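Local coordinates for glycoside hydrolase family protein (Novosphingobium sp. PP1Y, PDB 6Q2F) that probably hydrolyses terminal alpha-L-rhamnose residues from glycosides, as an alpha-L-rhamnosidase, at residues Q97-R102 and V683-K688; G64-D69 and H101-M106; R72-W77 and F701-S706. All coordinates share one frame; numbering follows the deposited sequence.

Contact 1. Residues Q97-R102 and V683-K688; sequences QIVDHR and VPVDDK
Ile-98 carries this contact and sends its two branches to different partners. With chi1 at 65°, CG1 is flanked by both the backbone N and C, and CG2 lies beside the N. At the end of the CG1 branch, Ile-98 CD1 lies 3.6 Å from Val-685 CG2 and also touches Pro-684 CG. The other branch packs on the aliphatic part of Lys-688. There Ile-98 CG2 and Lys-688 CD are 3.5 Å apart, tighter than usual, and the two side chains run antiparallel alongside each other. Val-99 lies roughly perpendicular to the proline, with its CG1 3.5 Å from Pro-684 CB. The segments lie in loops that follow the parallel strands 85-91 and 674-677 of a (beta/alpha)8 barrel, so the contact joins two loops at the C-terminal end of the barrel strands. An alanine in place of Ile-98 would remove both branches and would probably loosen the packing on Val-685, Pro-684 and Lys-688. Lys-688 runs extended until chi4 of 65° bends it, and its NZ donates to a water 2.5 Å away. The same water bonds to Ile-98 O and Asp-687 OD1, and so bridges the segments. Within 97-102, the extended side chain of Gln-97 runs alongside its own loop, and its NE2 donates to Val-99 O at 2.9 Å, from above the carbonyl plane.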
loop_
_atom_site.group_PDB
_atom_site.type_symbol
_atom_site.label_atom_id
_atom_site.label_comp_id
_atom_site.label_asym_id
_atom_site.label_seq_id
_atom_site.Cartn_x
_atom_site.Cartn_y
_atom_site.Cartn_z
ATOM N N GLN A 97 -14.756 -25.382 12.321
ATOM C CA GLN A 97 -15.848 -25.782 11.447
ATOM C C GLN A 97 -17.161 -25.537 12.178
ATOM O O GLN A 97 -17.431 -26.151 13.208
ATOM C CB GLN A 97 -15.712 -27.247 11.048
ATOM C CG GLN A 97 -16.703 -27.661 9.978
ATOM C CD GLN A 97 -16.656 -29.145 9.694
ATOM O OE1 GLN A 97 -15.592 -29.761 9.729
ATOM N NE2 GLN A 97 -17.822 -29.732 9.417
ATOM N N ILE A 98 -17.963 -24.617 11.654
ATOM C CA ILE A 98 -19.287 -24.337 12.188
ATOM C C ILE A 98 -20.366 -24.668 11.186
ATOM O O ILE A 98 -21.548 -24.436 11.454
ATOM C CB ILE A 98 -19.398 -22.877 12.651
ATOM C CG1 ILE A 98 -19.277 -21.944 11.449
ATOM C CG2 ILE A 98 -18.273 -22.570 13.614
ATOM C CD1 ILE A 98 -19.796 -20.533 11.729
ATOM N N VAL A 99 -19.996 -25.200 10.038
ATOM C CA VAL A 99 -20.946 -25.740 9.101
ATOM C C VAL A 99 -20.932 -27.257 9.206
ATOM O O VAL A 99 -19.981 -27.879 9.693
ATOM C CB VAL A 99 -20.637 -25.297 7.662
ATOM C CG1 VAL A 99 -20.700 -23.791 7.566
ATOM C CG2 VAL A 99 -19.270 -25.835 7.237
ATOM N N ASP A 100 -22.008 -27.859 8.714
ATOM C CA ASP A 100 -22.127 -29.308 8.686
ATOM C C ASP A 100 -20.982 -29.954 7.905
ATOM O O ASP A 100 -20.455 -30.997 8.312
ATOM C CB ASP A 100 -23.486 -29.665 8.094
ATOM C CG ASP A 100 -23.722 -31.137 8.058
ATOM O OD1 ASP A 100 -23.305 -31.758 7.061
ATOM O OD2 ASP A 100 -24.322 -31.662 9.020
ATOM N N HIS A 101 -20.566 -29.340 6.798
ATOM C CA HIS A 101 -19.424 -29.844 6.042
ATOM C C HIS A 101 -18.736 -28.709 5.288
ATOM O O HIS A 101 -19.393 -27.908 4.609
ATOM C CB HIS A 101 -19.847 -30.942 5.065
ATOM C CG HIS A 101 -20.968 -30.540 4.159
ATOM N ND1 HIS A 101 -22.288 -30.551 4.556
ATOM C CD2 HIS A 101 -20.966 -30.123 2.869
ATOM C CE1 HIS A 101 -23.053 -30.152 3.555
ATOM N NE2 HIS A 101 -22.275 -29.884 2.519
ATOM N N ARG A 102 -17.410 -28.669 5.387
ATOM C CA ARG A 102 -16.638 -27.641 4.711
ATOM C C ARG A 102 -16.735 -27.811 3.202
ATOM O O ARG A 102 -16.735 -28.931 2.682
ATOM C CB ARG A 102 -15.173 -27.695 5.151
ATOM C CG ARG A 102 -14.929 -27.404 6.641
ATOM C CD ARG A 102 -13.424 -27.273 6.883
ATOM N NE ARG A 102 -13.015 -27.424 8.285
ATOM C CZ ARG A 102 -12.798 -26.416 9.124
ATOM N NH1 ARG A 102 -12.965 -25.151 8.738
ATOM N NH2 ARG A 102 -12.405 -26.675 10.359
ATOM N N VAL A 683 -21.020 -15.197 6.380
ATOM C CA VAL A 683 -21.713 -15.801 7.515
ATOM C C VAL A 683 -22.460 -17.038 7.031
ATOM O O VAL A 683 -23.509 -16.917 6.384
ATOM C CB VAL A 683 -22.670 -14.799 8.176
ATOM C CG1 VAL A 683 -23.472 -15.475 9.298
ATOM C CG2 VAL A 683 -21.894 -13.604 8.681
ATOM N N PRO A 684 -21.940 -18.240 7.274
ATOM C CA PRO A 684 -22.586 -19.443 6.714
ATOM C C PRO A 684 -23.777 -19.944 7.510
ATOM O O PRO A 684 -24.635 -20.614 6.924
ATOM C CB PRO A 684 -21.460 -20.477 6.731
ATOM C CG PRO A 684 -20.718 -20.106 7.977
ATOM C CD PRO A 684 -20.650 -18.569 7.894
ATOM N N VAL A 685 -23.852 -19.658 8.809
ATOM C CA VAL A 685 -24.937 -20.120 9.669
ATOM C C VAL A 685 -25.312 -18.974 10.601
ATOM O O VAL A 685 -24.472 -18.146 10.960
ATOM C CB VAL A 685 -24.552 -21.392 10.476
ATOM C CG1 VAL A 685 -24.195 -22.544 9.541
ATOM C CG2 VAL A 685 -23.377 -21.116 11.383
ATOM N N ASP A 686 -26.583 -18.922 10.993
ATOM C CA ASP A 686 -27.058 -17.775 11.762
ATOM C C ASP A 686 -26.814 -17.895 13.267
ATOM O O ASP A 686 -26.705 -16.858 13.931
ATOM C CB ASP A 686 -28.556 -17.540 11.508
ATOM C CG ASP A 686 -28.873 -17.274 10.032
ATOM O OD1 ASP A 686 -27.943 -16.963 9.265
ATOM O OD2 ASP A 686 -30.054 -17.368 9.640
ATOM N N ASP A 687 -26.673 -19.115 13.803
ATOM C CA ASP A 687 -26.758 -19.327 15.253
ATOM C C ASP A 687 -25.550 -18.770 15.997
ATOM O O ASP A 687 -25.687 -18.286 17.124
ATOM C CB ASP A 687 -26.915 -20.817 15.575
ATOM C CG ASP A 687 -25.912 -21.707 14.811
ATOM O OD1 ASP A 687 -24.887 -21.202 14.315
ATOM O OD2 ASP A 687 -26.149 -22.929 14.716
ATOM N N LYS A 688 -24.363 -18.831 15.402
ATOM C CA LYS A 688 -23.148 -18.419 16.099
ATOM C C LYS A 688 -22.962 -16.912 15.940
ATOM O O LYS A 688 -22.671 -16.422 14.842
ATOM C CB LYS A 688 -21.951 -19.211 15.584
ATOM C CG LYS A 688 -21.889 -20.609 16.260
ATOM C CD LYS A 688 -20.773 -21.467 15.738
ATOM C CE LYS A 688 -20.717 -22.801 16.514
ATOM N NZ LYS A 688 -21.931 -23.634 16.287
HETATM O O HOH W 1 -22.993 -23.651 13.970
#

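Contact 2. Residues G64-D69 and H101-M106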
loop_
_atom_site.group_PDB
_atom_site.type_symbol
_atom_site.label_atom_id
_atom_site.label_comp_id
_atom_site.label_asym_id
_atom_site.label_seq_id
_atom_site.Cartn_x
_atom_site.Cartn_y
_atom_site.Cartn_z
ATOM N N GLY A 64 -13.599 -22.958 4.049
ATOM C CA GLY A 64 -14.690 -23.843 3.686
ATOM C C GLY A 64 -15.994 -23.620 4.444
ATOM O O GLY A 64 -16.976 -24.327 4.170
ATOM N N ASN A 65 -16.047 -22.674 5.386
ATOM C CA ASN A 65 -17.283 -22.376 6.116
ATOM C C ASN A 65 -18.213 -21.562 5.219
ATOM O O ASN A 65 -18.257 -20.330 5.266
ATOM C CB ASN A 65 -16.962 -21.628 7.403
ATOM C CG ASN A 65 -16.449 -22.551 8.492
ATOM O OD1 ASN A 65 -17.157 -23.442 8.926
ATOM N ND2 ASN A 65 -15.219 -22.333 8.938
ATOM N N ILE A 66 -18.992 -22.271 4.399
ATOM C CA ILE A 66 -19.733 -21.669 3.290
ATOM C C ILE A 66 -21.058 -22.391 3.138
ATOM O O ILE A 66 -21.091 -23.621 3.095
ATOM C CB ILE A 66 -18.964 -21.791 1.958
ATOM C CG1 ILE A 66 -17.540 -21.235 2.066
ATOM C CG2 ILE A 66 -19.737 -21.137 0.828
ATOM C CD1 ILE A 66 -16.549 -21.977 1.129
ATOM N N THR A 67 -22.152 -21.637 3.022
ATOM C CA THR A 67 -23.418 -22.219 2.592
ATOM C C THR A 67 -24.107 -21.250 1.641
ATOM O O THR A 67 -23.931 -20.030 1.736
ATOM C CB THR A 67 -24.390 -22.541 3.741
ATOM O OG1 THR A 67 -24.817 -21.333 4.370
ATOM C CG2 THR A 67 -23.773 -23.477 4.790
ATOM N N LYS A 68 -24.918 -21.805 0.732
ATOM C CA LYS A 68 -25.740 -20.959 -0.124
ATOM C C LYS A 68 -26.749 -20.161 0.691
ATOM O O LYS A 68 -27.025 -18.997 0.384
ATOM C CB LYS A 68 -26.440 -21.811 -1.173
ATOM C CG LYS A 68 -25.522 -22.131 -2.369
ATOM C CD LYS A 68 -25.849 -23.487 -2.952
ATOM C CE LYS A 68 -26.667 -23.329 -4.204
ATOM N NZ LYS A 68 -27.175 -24.630 -4.667
ATOM N N ASP A 69 -27.315 -20.778 1.727
ATOM C CA ASP A 69 -28.260 -20.069 2.571
ATOM C C ASP A 69 -27.635 -18.814 3.150
ATOM O O ASP A 69 -28.255 -17.747 3.148
ATOM C CB ASP A 69 -28.754 -20.980 3.684
ATOM C CG ASP A 69 -29.661 -20.248 4.654
ATOM O OD1 ASP A 69 -30.787 -19.918 4.262
ATOM O OD2 ASP A 69 -29.239 -20.006 5.796
ATOM N N HIS A 101 -20.566 -29.340 6.798
ATOM C CA HIS A 101 -19.424 -29.844 6.042
ATOM C C HIS A 101 -18.736 -28.709 5.288
ATOM O O HIS A 101 -19.393 -27.908 4.609
ATOM C CB HIS A 101 -19.847 -30.942 5.065
ATOM C CG HIS A 101 -20.968 -30.540 4.159
ATOM N ND1 HIS A 101 -22.288 -30.551 4.556
ATOM C CD2 HIS A 101 -20.966 -30.123 2.869
ATOM C CE1 HIS A 101 -23.053 -30.152 3.555
ATOM N NE2 HIS A 101 -22.275 -29.884 2.519
ATOM N N ARG A 102 -17.410 -28.669 5.387
ATOM C CA ARG A 102 -16.638 -27.641 4.711
ATOM C C ARG A 102 -16.735 -27.811 3.202
ATOM O O ARG A 102 -16.735 -28.931 2.682
ATOM C CB ARG A 102 -15.173 -27.695 5.151
ATOM C CG ARG A 102 -14.929 -27.404 6.641
ATOM C CD ARG A 102 -13.424 -27.273 6.883
ATOM N NE ARG A 102 -13.015 -27.424 8.285
ATOM C CZ ARG A 102 -12.798 -26.416 9.124
ATOM N NH1 ARG A 102 -12.965 -25.151 8.738
ATOM N NH2 ARG A 102 -12.405 -26.675 10.359
ATOM N N LEU A 103 -16.835 -26.685 2.498
ATOM C CA LEU A 103 -16.833 -26.683 1.044
ATOM C C LEU A 103 -15.403 -26.458 0.578
ATOM O O LEU A 103 -14.806 -25.425 0.887
ATOM C CB LEU A 103 -17.769 -25.596 0.511
ATOM C CG LEU A 103 -19.260 -25.785 0.823
ATOM C CD1 LEU A 103 -20.100 -24.603 0.392
ATOM C CD2 LEU A 103 -19.799 -27.072 0.253
ATOM N N VAL A 104 -14.849 -27.431 -0.148
ATOM C CA VAL A 104 -13.452 -27.378 -0.570
ATOM C C VAL A 104 -13.356 -26.662 -1.913
ATOM O O VAL A 104 -14.069 -27.000 -2.870
ATOM C CB VAL A 104 -12.852 -28.791 -0.637
ATOM C CG1 VAL A 104 -11.427 -28.754 -1.204
ATOM C CG2 VAL A 104 -12.858 -29.398 0.771
ATOM N N TYR A 105 -12.439 -25.702 -1.991
ATOM C CA TYR A 105 -12.227 -24.859 -3.165
ATOM C C TYR A 105 -12.255 -25.644 -4.475
ATOM O O TYR A 105 -11.494 -26.596 -4.652
ATOM C CB TYR A 105 -10.883 -24.149 -3.008
ATOM C CG TYR A 105 -10.541 -23.214 -4.145
ATOM C CD1 TYR A 105 -11.138 -21.971 -4.240
ATOM C CD2 TYR A 105 -9.590 -23.553 -5.094
ATOM C CE1 TYR A 105 -10.813 -21.084 -5.274
ATOM C CE2 TYR A 105 -9.240 -22.658 -6.123
ATOM C CZ TYR A 105 -9.874 -21.447 -6.196
ATOM O OH TYR A 105 -9.564 -20.587 -7.205
HETATM N N MSE A 106 -13.137 -25.222 -5.383
HETATM C CA MSE A 106 -13.311 -25.761 -6.731
HETATM C C MSE A 106 -13.887 -27.179 -6.832
HETATM O O MSE A 106 -13.906 -27.721 -7.923
HETATM C CB MSE A 106 -11.988 -25.726 -7.530
HETATM C CG MSE A 106 -11.613 -24.299 -8.027
HETATM SE SE MSE A 106 -12.881 -23.519 -9.305
HETATM C CE MSE A 106 -12.476 -21.602 -9.041
HETATM O O HOH W 2 -21.404 -26.098 3.585
#
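Two loops at the C-terminal end of the strands of a (beta/alpha)8 barrel meet here. Residues 64-69 link strand 56-62 to helix 68-81, and residues 101-106 lie between strand 85-91 and helix 108-124. Leu-103, Gly-64 and Arg-102 bury the most surface. The backbones are joined by one hydrogen bond, from Leu-103 N to Gly-64 O, at 2.9 Å. It is nearly straight, with 170° at the hydrogen, and it uses a lone pair in the carbonyl plane. Two CA-H...O contacts flank it: Arg-102 CA approaches Gly-64 O, and Gly-64 CA comes 3.2 Å from Leu-103 O. Gly-64 fits this close approach because it has no side chain. A CB here would clash with Arg-102 CB, and the positive phi of Gly-64 (78°) also favours glycine. Leu-103 has CG anti to its carbonyl carbon, and the branch CD1 reaches Ile-66. Leu-103 CD1 is 3.4 Å from Ile-66 CB, which is tight. The same methyl, Leu-103 CD1, lies 3.0 Å from Ile-66 O. The two side chains cross obliquely. Ala-113 and Glu-109 of helix 108-124 also touch Leu-103. Arg-102 keeps its CB near Gly-64 and extends its chain from CG to NE alongside Asn-65, both pointing the same way. The guanidinium and amide planes are 58° apart, and the polar ends look to other partners. Arg-102 NH1 bonds to Thr-95 O and Asn-63 O, while Asn-65 ND2 bonds to Pro-96 O and Met-62 O. Asn-65 is also the centre of an inverse gamma turn. A water ties the loops together a second time, donating to Ile-66 O at 2.5 Å and to His-101 O at 2.9 Å.

Contact 3. Residues R72-W77 and F701-S706; sequences RKDLEW and FNRQES
Arg-703 starts with CG flanked by both its backbone N and C (chi1 59°), then runs extended to NE. Trp-77 has CG anti to the backbone N (chi1 171°), which lays its indole under the backbone of Asn-702 and Arg-703. Arg-703 CA sits over the five-membered ring in a CH-pi contact, and Arg-703 CB is 3.7 Å from Trp-77 CG. The far end of the indole goes to Phe-701. Trp-77 CH2 stands over the centre of that ring, 3.9 Å from Phe-701 CZ, in a T-shaped stack with planes at 73°. The contact thus joins helix 68-81, the first helix of the (beta/alpha)8 barrel, to the type I turn 702-705, where Asn-702 OD1 accepts from Gln-704 N in an Asx turn. Arg-703 NE forms a salt bridge with Asp-74 OD1 at 2.8 Å, on the anti lone pair and near the guanidinium plane. Lys-73 CB covers one guanidinium face, 3.5 Å from Arg-703 CZ. The nearby charge of Asp-686 probably eases the repulsion between the two cations. Asp-74 OD2 takes bonds from His-682 ND1, Trp-59 NE1 and Val-683 N.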
loop_
_atom_site.group_PDB
_atom_site.type_symbol
_atom_site.label_atom_id
_atom_site.label_comp_id
_atom_site.label_asym_id
_atom_site.label_seq_id
_atom_site.Cartn_x
_atom_site.Cartn_y
_atom_site.Cartn_z
ATOM N N ARG A 72 -26.938 -15.904 0.412
ATOM C CA ARG A 72 -28.104 -15.084 0.125
ATOM C C ARG A 72 -28.356 -14.073 1.232
ATOM O O ARG A 72 -28.598 -12.893 0.949
ATOM C CB ARG A 72 -29.324 -15.974 -0.081
ATOM C CG ARG A 72 -30.666 -15.238 0.031
ATOM C CD ARG A 72 -31.759 -16.084 -0.652
ATOM N NE ARG A 72 -31.610 -16.032 -2.108
ATOM C CZ ARG A 72 -32.164 -16.885 -2.959
ATOM N NH1 ARG A 72 -32.896 -17.903 -2.521
ATOM N NH2 ARG A 72 -31.975 -16.719 -4.256
ATOM N N LYS A 73 -28.316 -14.517 2.501
ATOM C CA LYS A 73 -28.556 -13.596 3.608
ATOM C C LYS A 73 -27.456 -12.541 3.703
ATOM O O LYS A 73 -27.732 -11.383 4.036
ATOM C CB LYS A 73 -28.687 -14.365 4.918
ATOM C CG LYS A 73 -29.918 -15.267 4.977
ATOM C CD LYS A 73 -29.758 -16.350 6.045
ATOM C CE LYS A 73 -31.052 -17.121 6.251
ATOM N NZ LYS A 73 -30.874 -18.189 7.300
ATOM N N ASP A 74 -26.201 -12.923 3.432
ATOM C CA ASP A 74 -25.136 -11.923 3.318
ATOM C C ASP A 74 -25.477 -10.875 2.273
ATOM O O ASP A 74 -25.400 -9.665 2.536
ATOM C CB ASP A 74 -23.812 -12.577 2.940
ATOM C CG ASP A 74 -23.159 -13.311 4.089
ATOM O OD1 ASP A 74 -23.695 -13.284 5.216
ATOM O OD2 ASP A 74 -22.083 -13.900 3.850
ATOM N N LEU A 75 -25.821 -11.316 1.058
ATOM C CA LEU A 75 -25.977 -10.346 -0.019
ATOM C C LEU A 75 -27.273 -9.560 0.133
ATOM O O LEU A 75 -27.334 -8.391 -0.261
ATOM C CB LEU A 75 -25.897 -11.045 -1.374
ATOM C CG LEU A 75 -24.481 -11.179 -1.959
ATOM C CD1 LEU A 75 -23.554 -11.967 -1.038
ATOM C CD2 LEU A 75 -24.522 -11.803 -3.349
ATOM N N GLU A 76 -28.299 -10.162 0.734
ATOM C CA GLU A 76 -29.503 -9.398 1.035
ATOM C C GLU A 76 -29.236 -8.362 2.122
ATOM O O GLU A 76 -29.805 -7.264 2.083
ATOM C CB GLU A 76 -30.651 -10.328 1.451
ATOM C CG GLU A 76 -31.223 -11.177 0.300
ATOM C CD GLU A 76 -32.179 -12.240 0.798
ATOM O OE1 GLU A 76 -33.032 -12.680 0.001
ATOM O OE2 GLU A 76 -32.079 -12.621 1.976
ATOM N N TRP A 77 -28.389 -8.689 3.110
ATOM C CA TRP A 77 -28.002 -7.690 4.104
ATOM C C TRP A 77 -27.293 -6.505 3.447
ATOM O O TRP A 77 -27.583 -5.345 3.751
ATOM C CB TRP A 77 -27.111 -8.308 5.182
ATOM C CG TRP A 77 -26.522 -7.248 6.077
ATOM C CD1 TRP A 77 -27.181 -6.513 7.018
ATOM C CD2 TRP A 77 -25.166 -6.769 6.080
ATOM N NE1 TRP A 77 -26.320 -5.613 7.615
ATOM C CE2 TRP A 77 -25.078 -5.755 7.058
ATOM C CE3 TRP A 77 -24.029 -7.098 5.358
ATOM C CZ2 TRP A 77 -23.887 -5.077 7.331
ATOM C CZ3 TRP A 77 -22.843 -6.421 5.627
ATOM C CH2 TRP A 77 -22.780 -5.426 6.604
ATOM N N PHE A 701 -17.514 -6.356 9.641
ATOM C CA PHE A 701 -18.674 -5.654 9.085
ATOM C C PHE A 701 -19.515 -6.611 8.241
ATOM O O PHE A 701 -19.480 -6.594 7.013
ATOM C CB PHE A 701 -18.181 -4.459 8.272
ATOM C CG PHE A 701 -19.267 -3.568 7.772
ATOM C CD1 PHE A 701 -20.186 -3.017 8.652
ATOM C CD2 PHE A 701 -19.343 -3.244 6.430
ATOM C CE1 PHE A 701 -21.181 -2.160 8.189
ATOM C CE2 PHE A 701 -20.333 -2.403 5.961
ATOM C CZ PHE A 701 -21.250 -1.857 6.842
ATOM N N ASN A 702 -20.287 -7.469 8.920
ATOM C CA ASN A 702 -21.199 -8.384 8.237
ATOM C C ASN A 702 -22.530 -8.403 8.987
ATOM O O ASN A 702 -22.746 -7.638 9.933
ATOM C CB ASN A 702 -20.606 -9.795 8.081
ATOM C CG ASN A 702 -20.331 -10.492 9.426
ATOM O OD1 ASN A 702 -20.943 -10.194 10.457
ATOM N ND2 ASN A 702 -19.393 -11.432 9.403
ATOM N N ARG A 703 -23.443 -9.271 8.546
ATOM C CA ARG A 703 -24.811 -9.244 9.053
ATOM C C ARG A 703 -24.923 -9.684 10.502
ATOM O O ARG A 703 -25.983 -9.480 11.116
ATOM C CB ARG A 703 -25.705 -10.123 8.191
ATOM C CG ARG A 703 -25.300 -11.605 8.106
ATOM C CD ARG A 703 -26.278 -12.277 7.193
ATOM N NE ARG A 703 -25.898 -13.645 6.860
ATOM C CZ ARG A 703 -26.393 -14.695 7.495
ATOM N NH1 ARG A 703 -27.263 -14.494 8.482
ATOM N NH2 ARG A 703 -26.009 -15.920 7.160
ATOM N N GLN A 704 -23.876 -10.289 11.055
ATOM C CA GLN A 704 -23.829 -10.639 12.466
ATOM C C GLN A 704 -23.333 -9.494 13.347
ATOM O O GLN A 704 -23.434 -9.593 14.572
ATOM C CB GLN A 704 -22.923 -11.868 12.671
ATOM C CG GLN A 704 -23.361 -13.138 11.931
ATOM C CD GLN A 704 -24.637 -13.754 12.483
ATOM O OE1 GLN A 704 -25.651 -13.090 12.648
ATOM N NE2 GLN A 704 -24.584 -15.044 12.758
ATOM N N GLU A 705 -22.768 -8.421 12.767
ATOM C CA GLU A 705 -22.387 -7.273 13.587
ATOM C C GLU A 705 -23.584 -6.811 14.417
ATOM O O GLU A 705 -24.730 -6.883 13.968
ATOM C CB GLU A 705 -21.854 -6.138 12.694
ATOM C CG GLU A 705 -21.352 -4.863 13.416
ATOM C CD GLU A 705 -20.257 -5.118 14.451
ATOM O OE1 GLU A 705 -20.578 -5.593 15.563
ATOM O OE2 GLU A 705 -19.076 -4.825 14.175
ATOM N N SER A 706 -23.318 -6.362 15.647
ATOM C CA SER A 706 -24.417 -6.022 16.554
ATOM C C SER A 706 -25.273 -4.889 15.993
ATOM O O SER A 706 -26.506 -4.931 16.067
ATOM C CB SER A 706 -23.873 -5.656 17.938
ATOM O OG SER A 706 -22.762 -4.791 17.840
HETATM O O HOH W 3 -23.154 -10.737 6.143
#

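How the contacts relate
Contacts 1 and 2 are neighbours, with centres about 9 Å apart, and share His-101 and Arg-102. Probable hydrogen bonds join them: Thr-67 OG1 with Pro-684 O at 2.7 Å, and Ile-98 N with Asn-65 OD1 at 3.1 Å. Contact 3 lies about 14 Å from contact 1, centre to centre. Asp-686 of contact 1 salt-bridges both segments there, OD2 2.6 Å from Lys-73 NZ and OD1 2.7 Å from Arg-703 NH1. Contacts 2 and 3 are about 17 Å apart by centres and both use helix 68-81. The sodium site is made by Asp-503, Ser-504, Glu-583, Glu-586 and Glu-644, on other strands and loops of the same barrel; no residue of the three contacts belongs to it.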